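Local coordinates for protein (sliding clamp) (Enterobacteria phage RB69, PDB 1B77), which probably encircles DNA as a ring of three subunits and tethers the phage's replicative DNA polymerase to its template, making synthesis processive, at residues G36-E41 and Y216-E221; F28-A33 and V101-P106; Q108-S113 and M197-G202; D136-T141 and I182-M187. One frame throughout, in Å; residues are numbered along the deposited sequence.

Overall arrangement
Starting from the N terminus, the chain lays down F28-A33 and, on the next strand, G36-E41. The first loop to close is contact 2, when V101-P106 returns to F28-A33. Q108-S113 follows directly and opens contact 3; D136-T141 then opens contact 4, which I182-M187 closes 41 residues on. M197-G202 next closes contact 3 around contact 4, and Y216-E221 finally closes contact 1 around both. Contacts 1 and 2 cross, because their segments alternate, and they adjoin in space through neighbouring strands. Contacts 1, 2 and 3 all reach one six-stranded antiparallel sheet built from both halves of the chain, whereas contact 4 belongs to the other, five-stranded sheet.

Contact 1 (G36-E41 and Y216-E221); sequences GTTYAE and YVIAME
Y39 and V217 face one another as a hydrogen-bonded antiparallel pair and satisfy each other twice: Y39 N donates to V217 O over 2.8 Å, and V217 N returns a 3.0 Å bond to Y39 O. That second bond is bent at its acceptor, with the donor tilted 35° from the carbonyl plane, and Y39 O also receives a CA-H contact from Y216. Further along, A219 N meets T37 O at 3.0 Å, nearly straight (169°), while I218 CA leans on the same oxygen. These bonds join strand 38-44 to strand 215-219 and so make one continuous sheet out of the N- and C-terminal halves of the chain, an arrangement in keeping with the two-domain DNA-clamp fold. On the outer sides, A40 bonds to T31, and Y216 and I218 bond to F209 and A207. Several side-chain polar ends also have partners. Y39 OH donates in the plane of its ring to the anti lone pair of E41 OE1, 2.6 Å away, and bonds to I107 N as well; its CG lies anti to the backbone N (chi1 169°), and the ring's CD2 comes 4.0 Å from V217 CB. On the face carrying T38, A40, Y216 and I218, T38 OG1 bonds to N186 O and runs beside I218 CG1. Y216 CD2 lies 3.9 Å from A40 CB, its hydroxyl bonding to N13 OD1 and Q190 N.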
loop_
_atom_site.group_PDB
_atom_site.type_symbol
_atom_site.label_atom_id
_atom_site.label_comp_id
_atom_site.label_asym_id
_atom_site.label_seq_id
_atom_site.Cartn_x
_atom_site.Cartn_y
_atom_site.Cartn_z
ATOM N N GLY A 36 -4.551 28.102 -13.221
ATOM C CA GLY A 36 -5.545 28.381 -14.245
ATOM C C GLY A 36 -5.664 27.466 -15.449
ATOM O O GLY A 36 -6.457 27.749 -16.350
ATOM N N THR A 37 -4.910 26.373 -15.481
ATOM C CA THR A 37 -4.953 25.449 -16.611
ATOM C C THR A 37 -6.197 24.555 -16.698
ATOM O O THR A 37 -6.670 24.246 -17.794
ATOM C CB THR A 37 -3.735 24.527 -16.609
ATOM O OG1 THR A 37 -3.768 23.703 -15.433
ATOM C CG2 THR A 37 -2.462 25.342 -16.617
ATOM N N THR A 38 -6.727 24.139 -15.551
ATOM C CA THR A 38 -7.891 23.260 -15.537
ATOM C C THR A 38 -9.111 23.792 -14.783
ATOM O O THR A 38 -9.002 24.252 -13.648
ATOM C CB THR A 38 -7.507 21.876 -14.948
ATOM O OG1 THR A 38 -6.556 21.235 -15.809
ATOM C CG2 THR A 38 -8.734 20.980 -14.818
ATOM N N TYR A 39 -10.274 23.713 -15.423
ATOM C CA TYR A 39 -11.538 24.155 -14.825
ATOM C C TYR A 39 -12.513 22.975 -14.765
ATOM O O TYR A 39 -12.517 22.126 -15.654
ATOM C CB TYR A 39 -12.166 25.270 -15.671
ATOM C CG TYR A 39 -13.601 25.640 -15.299
ATOM C CD1 TYR A 39 -13.872 26.572 -14.293
ATOM C CD2 TYR A 39 -14.683 25.077 -15.980
ATOM C CE1 TYR A 39 -15.190 26.933 -13.976
ATOM C CE2 TYR A 39 -16.001 25.427 -15.673
ATOM C CZ TYR A 39 -16.247 26.356 -14.674
ATOM O OH TYR A 39 -17.544 26.714 -14.374
ATOM N N ALA A 40 -13.340 22.929 -13.726
ATOM C CA ALA A 40 -14.324 21.864 -13.584
ATOM C C ALA A 40 -15.618 22.397 -12.984
ATOM O O ALA A 40 -15.605 23.300 -12.138
ATOM C CB ALA A 40 -13.774 20.734 -12.716
ATOM N N GLU A 41 -16.735 21.829 -13.428
ATOM C CA GLU A 41 -18.041 22.229 -12.937
ATOM C C GLU A 41 -19.016 21.072 -13.052
ATOM O O GLU A 41 -18.848 20.176 -13.884
ATOM C CB GLU A 41 -18.580 23.423 -13.730
ATOM C CG GLU A 41 -18.799 23.144 -15.213
ATOM C CD GLU A 41 -19.636 24.223 -15.892
ATOM O OE1 GLU A 41 -19.355 25.423 -15.703
ATOM O OE2 GLU A 41 -20.578 23.862 -16.623
ATOM N N TYR A 216 -15.256 19.598 -18.035
ATOM C CA TYR A 216 -13.940 20.166 -17.767
ATOM C C TYR A 216 -13.510 21.052 -18.919
ATOM O O TYR A 216 -13.824 20.770 -20.076
ATOM C CB TYR A 216 -12.864 19.089 -17.613
ATOM C CG TYR A 216 -13.099 18.037 -16.558
ATOM C CD1 TYR A 216 -13.837 16.897 -16.844
ATOM C CD2 TYR A 216 -12.527 18.152 -15.292
ATOM C CE1 TYR A 216 -13.996 15.884 -15.905
ATOM C CE2 TYR A 216 -12.682 17.137 -14.337
ATOM C CZ TYR A 216 -13.415 16.007 -14.658
ATOM O OH TYR A 216 -13.548 14.981 -13.753
ATOM N N VAL A 217 -12.803 22.130 -18.595
ATOM C CA VAL A 217 -12.262 23.031 -19.607
ATOM C C VAL A 217 -10.763 23.109 -19.333
ATOM O O VAL A 217 -10.327 23.517 -18.251
ATOM C CB VAL A 217 -12.862 24.455 -19.543
ATOM C CG1 VAL A 217 -12.073 25.384 -20.478
ATOM C CG2 VAL A 217 -14.336 24.428 -19.974
ATOM N N ILE A 218 -9.980 22.688 -20.315
ATOM C CA ILE A 218 -8.541 22.687 -20.167
ATOM C C ILE A 218 -7.867 23.566 -21.208
ATOM O O ILE A 218 -8.137 23.456 -22.405
ATOM C CB ILE A 218 -7.988 21.253 -20.284
ATOM C CG1 ILE A 218 -8.626 20.371 -19.202
ATOM C CG2 ILE A 218 -6.482 21.264 -20.147
ATOM C CD1 ILE A 218 -8.457 18.888 -19.430
ATOM N N ALA A 219 -6.989 24.442 -20.733
ATOM C CA ALA A 219 -6.248 25.336 -21.611
ATOM C C ALA A 219 -5.252 24.504 -22.402
ATOM O O ALA A 219 -4.719 23.520 -21.893
ATOM C CB ALA A 219 -5.515 26.389 -20.786
ATOM N N MET A 220 -5.011 24.882 -23.649
ATOM C CA MET A 220 -4.065 24.150 -24.474
ATOM C C MET A 220 -2.750 24.910 -24.616
ATOM O O MET A 220 -2.685 26.110 -24.360
ATOM C CB MET A 220 -4.678 23.850 -25.844
ATOM C CG MET A 220 -5.886 22.919 -25.759
ATOM S SD MET A 220 -6.616 22.560 -27.368
ATOM C CE MET A 220 -7.357 21.022 -27.041
ATOM N N GLU A 221 -1.707 24.195 -25.018
ATOM C CA GLU A 221 -0.372 24.768 -25.155
ATOM C C GLU A 221 -0.155 25.754 -26.296
ATOM O O GLU A 221 -0.891 25.762 -27.282
ATOM C CB GLU A 221 0.656 23.644 -25.251
ATOM C CG GLU A 221 0.574 22.684 -24.080
ATOM C CD GLU A 221 0.596 23.410 -22.759
ATOM O OE1 GLU A 221 1.568 24.153 -22.514
ATOM O OE2 GLU A 221 -0.361 23.247 -21.968
#

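Contact 2 (F28-A33 and V101-P106); sequences FIMTRA and VFPNKP
M30 reaches across to P103 and P106, and its thioether is the centre of the apolar packing. CG sits in the crowded position between the backbone N and the carbonyl carbon (chi1 62°); the chain then runs extended, and SD lies against both prolines. M30 SD is 3.6 Å from P106 CA and also touches P103 CB. The methyl CE comes within 3.6 Å of P103 O and packs on P106 CD. Beside it, F28 CZ touches P106 CB at 4.1 Å, and Y39, on the neighbouring strand, packs against both M30 and P106. The second kind of packing sets a proline ring against strand backbone: P103 CG lies 3.4 Å from R32 CB and close to the carbonyl carbon of T31, while the rest of the arginine runs extended and away. Strand 28-32 is one of the two outermost strands of the six-stranded sheet within this chain, and V101-P106, an irregular piece of the long connection from strand 88-92 to strand 114-118, packs against it without extending the sheet. No direct hydrogen bond joins the segments; the polar link is a water. The molecule donates to V101 O at 2.9 Å and is hydrogen-bonded to T31 OG1 at 2.8 Å. T31 itself uses its backbone on the other side, bonding to A40 of the adjoining strand.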
loop_
_atom_site.group_PDB
_atom_site.type_symbol
_atom_site.label_atom_id
_atom_site.label_comp_id
_atom_site.label_asym_id
_atom_site.label_seq_id
_atom_site.Cartn_x
_atom_site.Cartn_y
_atom_site.Cartn_z
ATOM N N PHE A 28 -25.003 23.657 -7.638
ATOM C CA PHE A 28 -23.904 23.762 -8.579
ATOM C C PHE A 28 -22.532 23.954 -7.902
ATOM O O PHE A 28 -22.388 24.702 -6.930
ATOM C CB PHE A 28 -24.204 24.930 -9.519
ATOM C CG PHE A 28 -23.133 25.201 -10.530
ATOM C CD1 PHE A 28 -22.966 24.366 -11.627
ATOM C CD2 PHE A 28 -22.308 26.316 -10.399
ATOM C CE1 PHE A 28 -21.995 24.637 -12.583
ATOM C CE2 PHE A 28 -21.332 26.598 -11.347
ATOM C CZ PHE A 28 -21.176 25.755 -12.445
ATOM N N ILE A 29 -21.528 23.261 -8.431
ATOM C CA ILE A 29 -20.176 23.365 -7.910
ATOM C C ILE A 29 -19.180 23.561 -9.049
ATOM O O ILE A 29 -19.390 23.093 -10.177
ATOM C CB ILE A 29 -19.775 22.109 -7.111
ATOM C CG1 ILE A 29 -19.938 20.865 -7.980
ATOM C CG2 ILE A 29 -20.622 22.002 -5.851
ATOM C CD1 ILE A 29 -19.415 19.603 -7.348
ATOM N N MET A 30 -18.104 24.276 -8.754
ATOM C CA MET A 30 -17.063 24.515 -9.734
ATOM C C MET A 30 -15.746 24.825 -9.034
ATOM O O MET A 30 -15.716 25.208 -7.863
ATOM C CB MET A 30 -17.438 25.672 -10.663
ATOM C CG MET A 30 -17.614 27.020 -9.976
ATOM S SD MET A 30 -17.914 28.353 -11.175
ATOM C CE MET A 30 -18.399 29.699 -10.086
ATOM N N THR A 31 -14.656 24.652 -9.765
ATOM C CA THR A 31 -13.343 24.923 -9.224
ATOM C C THR A 31 -12.405 25.205 -10.383
ATOM O O THR A 31 -12.719 24.919 -11.545
ATOM C CB THR A 31 -12.804 23.715 -8.424
ATOM O OG1 THR A 31 -11.584 24.083 -7.764
ATOM C CG2 THR A 31 -12.535 22.534 -9.354
ATOM N N ARG A 32 -11.256 25.780 -10.066
ATOM C CA ARG A 32 -10.264 26.074 -11.081
ATOM C C ARG A 32 -8.891 25.971 -10.433
ATOM O O ARG A 32 -8.713 26.376 -9.284
ATOM C CB ARG A 32 -10.494 27.472 -11.660
ATOM C CG ARG A 32 -9.414 27.910 -12.630
ATOM C CD ARG A 32 -9.840 29.113 -13.469
ATOM N NE ARG A 32 -8.733 29.577 -14.298
ATOM C CZ ARG A 32 -8.828 30.506 -15.247
ATOM N NH1 ARG A 32 -9.995 31.089 -15.504
ATOM N NH2 ARG A 32 -7.750 30.855 -15.940
ATOM N N ALA A 33 -7.932 25.418 -11.170
ATOM C CA ALA A 33 -6.579 25.246 -10.662
ATOM C C ALA A 33 -5.907 26.585 -10.357
ATOM O O ALA A 33 -6.226 27.614 -10.960
ATOM C CB ALA A 33 -5.745 24.461 -11.668
ATOM N N VAL A 101 -7.868 29.789 -4.220
ATOM C CA VAL A 101 -8.117 30.356 -5.540
ATOM C C VAL A 101 -9.408 29.745 -6.054
ATOM O O VAL A 101 -9.602 28.532 -5.953
ATOM C CB VAL A 101 -6.962 30.041 -6.512
ATOM C CG1 VAL A 101 -7.319 30.501 -7.923
ATOM C CG2 VAL A 101 -5.705 30.737 -6.044
ATOM N N PHE A 102 -10.292 30.572 -6.601
ATOM C CA PHE A 102 -11.575 30.076 -7.080
ATOM C C PHE A 102 -12.162 30.906 -8.218
ATOM O O PHE A 102 -11.855 32.088 -8.360
ATOM C CB PHE A 102 -12.566 30.048 -5.914
ATOM C CG PHE A 102 -12.871 31.419 -5.344
ATOM C CD1 PHE A 102 -13.882 32.210 -5.889
ATOM C CD2 PHE A 102 -12.136 31.921 -4.272
ATOM C CE1 PHE A 102 -14.156 33.480 -5.376
ATOM C CE2 PHE A 102 -12.400 33.185 -3.757
ATOM C CZ PHE A 102 -13.411 33.967 -4.305
ATOM N N PRO A 103 -13.021 30.291 -9.042
ATOM C CA PRO A 103 -13.679 30.953 -10.174
ATOM C C PRO A 103 -14.747 31.905 -9.627
ATOM O O PRO A 103 -15.571 31.498 -8.804
ATOM C CB PRO A 103 -14.316 29.787 -10.932
ATOM C CG PRO A 103 -13.481 28.601 -10.539
ATOM C CD PRO A 103 -13.285 28.842 -9.074
ATOM N N ASN A 104 -14.750 33.161 -10.067
ATOM C CA ASN A 104 -15.760 34.109 -9.575
ATOM C C ASN A 104 -17.073 33.932 -10.338
ATOM O O ASN A 104 -18.125 34.396 -9.907
ATOM C CB ASN A 104 -15.274 35.563 -9.707
ATOM C CG ASN A 104 -15.108 36.009 -11.159
ATOM O OD1 ASN A 104 -14.864 37.187 -11.431
ATOM N ND2 ASN A 104 -15.229 35.074 -12.092
ATOM N N LYS A 105 -16.993 33.236 -11.467
ATOM C CA LYS A 105 -18.152 32.976 -12.304
ATOM C C LYS A 105 -17.847 31.776 -13.199
ATOM O O LYS A 105 -16.704 31.564 -13.601
ATOM C CB LYS A 105 -18.464 34.206 -13.169
ATOM C CG LYS A 105 -17.368 34.569 -14.166
ATOM C CD LYS A 105 -17.572 35.964 -14.766
ATOM C CE LYS A 105 -17.335 37.065 -13.726
ATOM N NZ LYS A 105 -17.422 38.447 -14.305
ATOM N N PRO A 106 -18.864 30.969 -13.514
ATOM C CA PRO A 106 -18.651 29.798 -14.369
ATOM C C PRO A 106 -18.090 30.155 -15.739
ATOM O O PRO A 106 -18.219 31.287 -16.197
ATOM C CB PRO A 106 -20.041 29.186 -14.460
ATOM C CG PRO A 106 -20.944 30.379 -14.294
ATOM C CD PRO A 106 -20.287 31.104 -13.162
HETATM O O HOH W 1 -11.741 26.740 -6.851
#

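Contact 3 (Q108-S113 and M197-G202); sequences QFPVAS and MLWGAG
S113 N donates to L198 O over 2.7 Å, the shortest polar bond of the contact, and arrives in the carbonyl plane with an N-H...O angle of 148°. The same serine acts as acceptor one step on: OG lies beside its own backbone N, anti to the carbonyl carbon (chi1 -56°), and takes a 3.1 Å bond from G200 N. S113 thus spans W199, gripping the carbonyl before it and the amide after it, and OG comes 3.4 Å from W199 CA on the way. This is where the chain enters a sheet: Q108-S113 is irregular and leads into strand 114-118, one of the two outermost strands of the six-stranded sheet within this chain, whose pairing with strand 194-201 goes on as L198 bonds to V114. By analogy with other clamps, the irregular segment probably belongs to the connector between the two domains. Its rings pack on the strand. P110 crosses the indole of W199 at about a right angle, with CG over the face, 3.5 Å from the centroid of the five-membered ring, in a CH-pi contact. A201 N lies above the opposite face, toward the rim. V111 O approaches W199 CD1 obliquely at 3.5 Å. F109 and W199 run antiparallel past one another, F109 CZ meeting W199 CB at 3.8 Å, and P110 CD lies over one face of the phenyl ring. A112 CB touches M197 CB at 3.8 Å, and K208 of the next strand packs against both F109 and M197.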
loop_
_atom_site.group_PDB
_atom_site.type_symbol
_atom_site.label_atom_id
_atom_site.label_comp_id
_atom_site.label_asym_id
_atom_site.label_seq_id
_atom_site.Cartn_x
_atom_site.Cartn_y
_atom_site.Cartn_z
ATOM N N GLN A 108 -18.025 30.105 -19.721
ATOM C CA GLN A 108 -18.952 29.969 -20.834
ATOM C C GLN A 108 -18.058 29.624 -22.019
ATOM O O GLN A 108 -17.419 30.498 -22.598
ATOM C CB GLN A 108 -19.703 31.281 -21.066
ATOM C CG GLN A 108 -21.222 31.154 -20.972
ATOM C CD GLN A 108 -21.694 30.519 -19.668
ATOM O OE1 GLN A 108 -21.386 31.001 -18.575
ATOM N NE2 GLN A 108 -22.451 29.429 -19.780
ATOM N N PHE A 109 -17.996 28.337 -22.345
ATOM C CA PHE A 109 -17.147 27.850 -23.430
ATOM C C PHE A 109 -17.634 28.271 -24.816
ATOM O O PHE A 109 -18.808 28.127 -25.144
ATOM C CB PHE A 109 -17.045 26.327 -23.366
ATOM C CG PHE A 109 -15.920 25.756 -24.187
ATOM C CD1 PHE A 109 -14.603 25.832 -23.738
ATOM C CD2 PHE A 109 -16.172 25.153 -25.415
ATOM C CE1 PHE A 109 -13.557 25.315 -24.502
ATOM C CE2 PHE A 109 -15.134 24.634 -26.186
ATOM C CZ PHE A 109 -13.826 24.714 -25.731
ATOM N N PRO A 110 -16.728 28.795 -25.648
ATOM C CA PRO A 110 -17.106 29.223 -27.003
ATOM C C PRO A 110 -17.607 28.084 -27.887
ATOM O O PRO A 110 -17.480 26.912 -27.539
ATOM C CB PRO A 110 -15.814 29.848 -27.534
ATOM C CG PRO A 110 -14.738 29.110 -26.776
ATOM C CD PRO A 110 -15.310 29.095 -25.388
ATOM N N VAL A 111 -18.188 28.433 -29.034
ATOM C CA VAL A 111 -18.682 27.420 -29.961
ATOM C C VAL A 111 -17.479 26.621 -30.459
ATOM O O VAL A 111 -16.472 27.190 -30.882
ATOM C CB VAL A 111 -19.424 28.064 -31.151
ATOM C CG1 VAL A 111 -18.547 29.130 -31.798
ATOM C CG2 VAL A 111 -19.811 26.989 -32.169
ATOM N N ALA A 112 -17.591 25.300 -30.406
ATOM C CA ALA A 112 -16.497 24.420 -30.802
ATOM C C ALA A 112 -16.071 24.498 -32.263
ATOM O O ALA A 112 -16.890 24.692 -33.161
ATOM C CB ALA A 112 -16.843 22.975 -30.437
ATOM N N SER A 113 -14.772 24.341 -32.486
ATOM C CA SER A 113 -14.213 24.368 -33.824
ATOM C C SER A 113 -14.360 22.962 -34.383
ATOM O O SER A 113 -14.586 22.782 -35.578
ATOM C CB SER A 113 -12.735 24.767 -33.777
ATOM O OG SER A 113 -12.557 26.006 -33.113
ATOM N N MET A 197 -14.876 18.749 -27.099
ATOM C CA MET A 197 -15.032 19.931 -27.936
ATOM C C MET A 197 -13.755 20.769 -27.949
ATOM O O MET A 197 -13.319 21.282 -26.915
ATOM C CB MET A 197 -16.211 20.748 -27.431
ATOM C CG MET A 197 -17.490 19.936 -27.404
ATOM S SD MET A 197 -18.806 20.782 -26.570
ATOM C CE MET A 197 -18.462 20.326 -24.857
ATOM N N LEU A 198 -13.167 20.899 -29.133
ATOM C CA LEU A 198 -11.925 21.641 -29.307
ATOM C C LEU A 198 -12.160 23.012 -29.941
ATOM O O LEU A 198 -12.928 23.147 -30.897
ATOM C CB LEU A 198 -10.972 20.812 -30.160
ATOM C CG LEU A 198 -10.791 19.386 -29.632
ATOM C CD1 LEU A 198 -10.102 18.527 -30.671
ATOM C CD2 LEU A 198 -9.999 19.421 -28.339
ATOM N N TRP A 199 -11.487 24.027 -29.409
ATOM C CA TRP A 199 -11.649 25.385 -29.907
ATOM C C TRP A 199 -10.357 26.144 -30.106
ATOM O O TRP A 199 -9.478 26.145 -29.244
ATOM C CB TRP A 199 -12.520 26.189 -28.953
ATOM C CG TRP A 199 -12.549 27.649 -29.273
ATOM C CD1 TRP A 199 -13.186 28.245 -30.320
ATOM C CD2 TRP A 199 -11.937 28.703 -28.521
ATOM N NE1 TRP A 199 -13.018 29.605 -30.262
ATOM C CE2 TRP A 199 -12.260 29.915 -29.164
ATOM C CE3 TRP A 199 -11.159 28.742 -27.356
ATOM C CZ2 TRP A 199 -11.825 31.154 -28.691
ATOM C CZ3 TRP A 199 -10.725 29.981 -26.881
ATOM C CH2 TRP A 199 -11.064 31.166 -27.549
ATOM N N GLY A 200 -10.275 26.824 -31.243
ATOM C CA GLY A 200 -9.101 27.608 -31.563
ATOM C C GLY A 200 -9.495 28.892 -32.266
ATOM O O GLY A 200 -10.277 28.874 -33.212
ATOM N N ALA A 201 -8.965 30.009 -31.785
ATOM C CA ALA A 201 -9.235 31.321 -32.368
ATOM C C ALA A 201 -7.949 32.110 -32.231
ATOM O O ALA A 201 -7.716 32.764 -31.216
ATOM C CB ALA A 201 -10.365 32.022 -31.622
ATOM N N GLY A 202 -7.111 32.039 -33.258
ATOM C CA GLY A 202 -5.843 32.736 -33.208
ATOM C C GLY A 202 -4.937 32.065 -32.191
ATOM O O GLY A 202 -4.767 30.839 -32.200
#

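Contact 4 (D136-T141 and I182-M187); sequences DTIAIT and INMANM
The carboxamide of N183 brings its oxygen to within 3.2 Å of D136 O, an approach of two acceptors that is no bond; OD1 instead accepts a weak 3.3 Å bond from A185 N, the geometry of an Asx turn. The flat peptide group of D136 is approached from above: M184 N donates to D136 O over 3.0 Å from 51° out of the carbonyl plane, while M184 CB also lies close to that oxygen. The carboxylate of D136 turns elsewhere, OD1 bonding to K154 N. Next along, I138 and I182 form a hydrogen-bonded antiparallel pair. I182 N donates almost straight to I138 O (2.8 Å, 176°), and I138 N donates to I182 O at 3.0 Å. The two isoleucines stand next to each other on one face of the sheet, I138 CG1 being 3.8 Å from I182 CB. M184 crosses I138 at about a right angle; its chain is bent at chi2 and chi3, and CE is folded onto the isoleucine, only 3.4 Å from I138 CG2, tighter than usual for two carbons. Beyond, I140 CD1 meets I182 CD1 at 4.0 Å, and M220 also packs on I182. The arrangement is an antiparallel strand pair, 137-143 with 178-183, within the five-stranded sheet of the clamp's C-terminal half. One partner leaves it through the 3-10 turn 184-186, and on the other side D136 and T137, at the start of strand 137-143, both face Y152, a classic beta bulge.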
loop_
_atom_site.group_PDB
_atom_site.type_symbol
_atom_site.label_atom_id
_atom_site.label_comp_id
_atom_site.label_asym_id
_atom_site.label_seq_id
_atom_site.Cartn_x
_atom_site.Cartn_y
_atom_site.Cartn_z
ATOM N N ASP A 136 4.080 13.105 -21.133
ATOM C CA ASP A 136 3.725 14.310 -20.397
ATOM C C ASP A 136 2.888 15.275 -21.233
ATOM O O ASP A 136 2.441 16.316 -20.738
ATOM C CB ASP A 136 4.994 15.012 -19.914
ATOM C CG ASP A 136 5.897 15.446 -21.059
ATOM O OD1 ASP A 136 5.654 15.025 -22.210
ATOM O OD2 ASP A 136 6.866 16.198 -20.801
ATOM N N THR A 137 2.666 14.930 -22.496
ATOM C CA THR A 137 1.891 15.787 -23.377
ATOM C C THR A 137 1.242 14.989 -24.494
ATOM O O THR A 137 1.844 14.067 -25.044
ATOM C CB THR A 137 2.778 16.859 -24.028
ATOM O OG1 THR A 137 3.670 16.229 -24.952
ATOM C CG2 THR A 137 3.608 17.593 -22.984
ATOM N N ILE A 138 0.006 15.343 -24.823
ATOM C CA ILE A 138 -0.705 14.674 -25.902
ATOM C C ILE A 138 -1.103 15.718 -26.933
ATOM O O ILE A 138 -1.169 16.909 -26.630
ATOM C CB ILE A 138 -1.993 13.969 -25.413
ATOM C CG1 ILE A 138 -2.977 15.000 -24.866
ATOM C CG2 ILE A 138 -1.654 12.945 -24.347
ATOM C CD1 ILE A 138 -4.348 14.440 -24.570
ATOM N N ALA A 139 -1.358 15.264 -28.153
ATOM C CA ALA A 139 -1.775 16.144 -29.231
ATOM C C ALA A 139 -2.972 15.527 -29.949
ATOM O O ALA A 139 -2.921 14.376 -30.382
ATOM C CB ALA A 139 -0.630 16.357 -30.213
ATOM N N ILE A 140 -4.053 16.289 -30.055
ATOM C CA ILE A 140 -5.251 15.816 -30.740
ATOM C C ILE A 140 -5.194 16.424 -32.136
ATOM O O ILE A 140 -5.218 17.647 -32.297
ATOM C CB ILE A 140 -6.523 16.259 -29.985
ATOM C CG1 ILE A 140 -6.424 15.799 -28.524
ATOM C CG2 ILE A 140 -7.759 15.647 -30.628
ATOM C CD1 ILE A 140 -7.490 16.362 -27.610
ATOM N N THR A 141 -5.097 15.568 -33.146
ATOM C CA THR A 141 -4.974 16.050 -34.513
ATOM C C THR A 141 -5.805 15.290 -35.546
ATOM O O THR A 141 -6.308 14.192 -35.283
ATOM C CB THR A 141 -3.496 16.004 -34.941
ATOM O OG1 THR A 141 -3.327 16.703 -36.178
ATOM C CG2 THR A 141 -3.043 14.565 -35.114
ATOM N N ILE A 182 -1.982 19.320 -25.427
ATOM C CA ILE A 182 -2.433 19.368 -24.040
ATOM C C ILE A 182 -1.404 18.807 -23.063
ATOM O O ILE A 182 -0.840 17.739 -23.288
ATOM C CB ILE A 182 -3.763 18.592 -23.863
ATOM C CG1 ILE A 182 -4.893 19.328 -24.585
ATOM C CG2 ILE A 182 -4.093 18.425 -22.383
ATOM C CD1 ILE A 182 -6.213 18.593 -24.573
ATOM N N ASN A 183 -1.154 19.543 -21.985
ATOM C CA ASN A 183 -0.218 19.102 -20.961
ATOM C C ASN A 183 -0.950 18.014 -20.178
ATOM O O ASN A 183 -1.957 18.278 -19.527
ATOM C CB ASN A 183 0.157 20.272 -20.042
ATOM C CG ASN A 183 0.977 19.834 -18.827
ATOM O OD1 ASN A 183 1.694 18.828 -18.868
ATOM N ND2 ASN A 183 0.884 20.603 -17.742
ATOM N N MET A 184 -0.444 16.791 -20.255
ATOM C CA MET A 184 -1.091 15.680 -19.584
ATOM C C MET A 184 -1.342 15.899 -18.100
ATOM O O MET A 184 -2.220 15.275 -17.516
ATOM C CB MET A 184 -0.285 14.397 -19.770
ATOM C CG MET A 184 -1.114 13.156 -19.538
ATOM S SD MET A 184 -2.028 12.579 -20.999
ATOM C CE MET A 184 -2.999 13.959 -21.425
ATOM N N ALA A 185 -0.574 16.792 -17.491
ATOM C CA ALA A 185 -0.732 17.059 -16.068
ATOM C C ALA A 185 -2.055 17.748 -15.762
ATOM O O ALA A 185 -2.457 17.825 -14.598
ATOM C CB ALA A 185 0.423 17.909 -15.565
ATOM N N ASN A 186 -2.731 18.257 -16.789
ATOM C CA ASN A 186 -4.001 18.940 -16.572
ATOM C C ASN A 186 -5.211 18.043 -16.831
ATOM O O ASN A 186 -6.348 18.485 -16.680
ATOM C CB ASN A 186 -4.093 20.174 -17.468
ATOM C CG ASN A 186 -2.902 21.084 -17.313
ATOM O OD1 ASN A 186 -2.536 21.448 -16.199
ATOM N ND2 ASN A 186 -2.292 21.466 -18.429
ATOM N N MET A 187 -4.960 16.794 -17.219
ATOM C CA MET A 187 -6.044 15.850 -17.514
ATOM C C MET A 187 -6.572 15.142 -16.270
ATOM O O MET A 187 -6.560 13.911 -16.200
ATOM C CB MET A 187 -5.567 14.805 -18.529
ATOM C CG MET A 187 -5.271 15.370 -19.904
ATOM S SD MET A 187 -6.740 15.931 -20.780
ATOM C CE MET A 187 -7.422 14.355 -21.309
#